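Local coordinates for hypothetical protein ORF-c20_032 (Sulfolobus solfataricus, PDB 2NRQ), which is of unknown function, belonging to an archaeal family that resembles RNA-binding proteins in structure but probably does not bind RNA, at residues 25-30 and 56-61. Sequence-based numbering, arbitrary orientation.
Sequences NTIESF and LEYRFD
Tyr-58 reaches from strand 52-60 to Ile-27 and Glu-28 of helix 20-30, joining the antiparallel sheet to the helix packed on one of its faces in this alpha+beta fold. The two short segments run nearly parallel; with their axes 11.3 Å apart at closest approach, the contact is made by side chains.

The polar part of the contact is one hydrogen bond: Tyr-58 OH donates to Glu-28 OE2 over 2.6 Å. The carboxylate oxygen lies at the edge of the ring, in its plane, while the hydroxyl meets it from above the carboxylate plane, 37° out of it. Carboxylate and ring are turned 63° against each other, and the two side chains cross at about a right angle. Glu-28 gets there with CG anti to its carbonyl carbon (chi1 -54°) and an extended chain beyond, which carries OE2 to the tyrosine. The same oxygen forms a salt bridge with Lys-40 on neighbouring strand 39-46, so a phenol and an ammonium group share one acceptor, and the lysine probably favours the charged carboxylate.

The apolar part belongs to Ile-27, which points toward the sheet. Its CD1 meets Leu-56 CD2 at 4.4 Å, and its other branch turns to the tyrosine. Ile-35 touches both Ile-27 and Tyr-58, and Val-12 of central strand 7-14 also packs against Ile-27, extending this buried layer between helix and sheet. With an alanine at Tyr-58 the phenol donor is gone, which is likely to leave Glu-28 OE2 to Lys-40 and to open a gap beside Ile-27. While CE1 is the ring carbon on the glutamate side, Tyr-58 CE2 on the other flank of the hydroxyl lies 4.1 Å from Ile-27 CG2.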
loop_
_atom_site.group_PDB
_atom_site.type_symbol
_atom_site.label_atom_id
_atom_site.label_comp_id
_atom_site.label_asym_id
_atom_site.label_seq_id
_atom_site.Cartn_x
_atom_site.Cartn_y
_atom_site.Cartn_z
ATOM N N ASN A 25 -1.489 2.109 -13.882
ATOM C CA ASN A 25 -2.122 3.410 -14.021
ATOM C C ASN A 25 -2.937 3.724 -12.794
ATOM O O ASN A 25 -2.841 4.830 -12.246
ATOM C CB ASN A 25 -3.021 3.460 -15.245
ATOM C CG ASN A 25 -2.272 3.182 -16.526
ATOM O OD1 ASN A 25 -1.099 3.547 -16.665
ATOM N ND2 ASN A 25 -2.948 2.544 -17.484
ATOM N N THR A 26 -3.730 2.749 -12.354
ATOM C CA THR A 26 -4.549 2.953 -11.171
ATOM C C THR A 26 -3.668 3.380 -10.007
ATOM O O THR A 26 -3.922 4.410 -9.376
ATOM C CB THR A 26 -5.324 1.675 -10.768
ATOM O OG1 THR A 26 -6.263 1.339 -11.792
ATOM C CG2 THR A 26 -6.088 1.902 -9.467
ATOM N N ILE A 27 -2.625 2.605 -9.728
ATOM C CA ILE A 27 -1.743 2.938 -8.611
ATOM C C ILE A 27 -1.003 4.266 -8.774
ATOM O O ILE A 27 -0.975 5.086 -7.856
ATOM C CB ILE A 27 -0.728 1.810 -8.349
ATOM C CG1 ILE A 27 -1.478 0.533 -7.945
ATOM C CG2 ILE A 27 0.250 2.233 -7.274
ATOM C CD1 ILE A 27 -0.596 -0.608 -7.512
ATOM N N GLU A 28 -0.416 4.495 -9.941
ATOM C CA GLU A 28 0.317 5.738 -10.149
ATOM C C GLU A 28 -0.617 6.953 -10.109
ATOM O O GLU A 28 -0.199 8.067 -9.771
ATOM C CB GLU A 28 1.101 5.673 -11.462
ATOM C CG GLU A 28 1.982 4.454 -11.517
ATOM C CD GLU A 28 3.029 4.493 -12.605
ATOM O OE1 GLU A 28 2.698 4.830 -13.759
ATOM O OE2 GLU A 28 4.191 4.169 -12.298
ATOM N N SER A 29 -1.881 6.743 -10.439
ATOM C CA SER A 29 -2.836 7.837 -10.390
ATOM C C SER A 29 -3.334 8.041 -8.959
ATOM O O SER A 29 -3.254 9.134 -8.392
ATOM C CB SER A 29 -4.022 7.539 -11.286
ATOM O OG SER A 29 -5.055 8.451 -10.995
ATOM N N PHE A 30 -3.846 6.969 -8.373
ATOM C CA PHE A 30 -4.358 7.019 -7.020
ATOM C C PHE A 30 -3.389 7.695 -6.048
ATOM O O PHE A 30 -3.809 8.361 -5.113
ATOM C CB PHE A 30 -4.655 5.602 -6.535
ATOM C CG PHE A 30 -5.503 5.557 -5.300
ATOM C CD1 PHE A 30 -6.896 5.571 -5.397
ATOM C CD2 PHE A 30 -4.914 5.517 -4.036
ATOM C CE1 PHE A 30 -7.692 5.543 -4.253
ATOM C CE2 PHE A 30 -5.700 5.489 -2.887
ATOM C CZ PHE A 30 -7.092 5.503 -2.996
ATOM N N LEU A 56 5.979 -5.353 -9.042
ATOM C CA LEU A 56 5.958 -3.911 -9.194
ATOM C C LEU A 56 6.194 -3.280 -7.834
ATOM O O LEU A 56 5.513 -3.616 -6.876
ATOM C CB LEU A 56 4.599 -3.489 -9.754
ATOM C CG LEU A 56 4.210 -2.019 -9.690
ATOM C CD1 LEU A 56 5.087 -1.204 -10.610
ATOM C CD2 LEU A 56 2.738 -1.893 -10.072
ATOM N N GLU A 57 7.162 -2.373 -7.750
ATOM C CA GLU A 57 7.481 -1.714 -6.483
ATOM C C GLU A 57 7.658 -0.210 -6.606
ATOM O O GLU A 57 8.000 0.315 -7.662
ATOM C CB GLU A 57 8.748 -2.310 -5.900
ATOM C CG GLU A 57 8.651 -3.786 -5.624
ATOM C CD GLU A 57 10.018 -4.421 -5.469
ATOM O OE1 GLU A 57 10.781 -4.371 -6.449
ATOM O OE2 GLU A 57 10.338 -4.961 -4.382
ATOM N N TYR A 58 7.411 0.484 -5.508
ATOM C CA TYR A 58 7.573 1.929 -5.448
ATOM C C TYR A 58 8.188 2.216 -4.101
ATOM O O TYR A 58 7.683 1.765 -3.067
ATOM C CB TYR A 58 6.234 2.638 -5.542
ATOM C CG TYR A 58 5.583 2.541 -6.892
ATOM C CD1 TYR A 58 5.867 3.473 -7.894
ATOM C CD2 TYR A 58 4.690 1.500 -7.183
ATOM C CE1 TYR A 58 5.275 3.367 -9.151
ATOM C CE2 TYR A 58 4.103 1.396 -8.427
ATOM C CZ TYR A 58 4.394 2.331 -9.401
ATOM O OH TYR A 58 3.766 2.251 -10.614
ATOM N N ARG A 59 9.289 2.950 -4.108
ATOM C CA ARG A 59 9.949 3.278 -2.866
ATOM C C ARG A 59 9.761 4.753 -2.618
ATOM O O ARG A 59 9.810 5.555 -3.538
ATOM C CB ARG A 59 11.438 2.952 -2.929
ATOM C CG ARG A 59 12.021 2.652 -1.573
ATOM C CD ARG A 59 13.243 3.482 -1.271
ATOM N N PHE A 60 9.513 5.092 -1.362
ATOM C CA PHE A 60 9.329 6.474 -0.944
ATOM C C PHE A 60 10.422 6.740 0.068
ATOM O O PHE A 60 10.616 5.958 1.000
ATOM C CB PHE A 60 7.964 6.650 -0.296
ATOM C CG PHE A 60 6.822 6.587 -1.267
ATOM C CD1 PHE A 60 6.411 7.728 -1.945
ATOM C CD2 PHE A 60 6.154 5.390 -1.500
ATOM C CE1 PHE A 60 5.348 7.687 -2.834
ATOM C CE2 PHE A 60 5.090 5.336 -2.389
ATOM C CZ PHE A 60 4.684 6.491 -3.060
ATOM N N ASP A 61 11.166 7.817 -0.142
ATOM C CA ASP A 61 12.240 8.196 0.767
ATOM C C ASP A 61 11.570 8.868 1.959
ATOM O O ASP A 61 10.370 9.132 1.922
ATOM C CB ASP A 61 13.179 9.187 0.072
ATOM C CG ASP A 61 12.431 10.377 -0.528
ATOM O OD1 ASP A 61 11.774 11.121 0.240
ATOM O OD2 ASP A 61 12.496 10.562 -1.768
#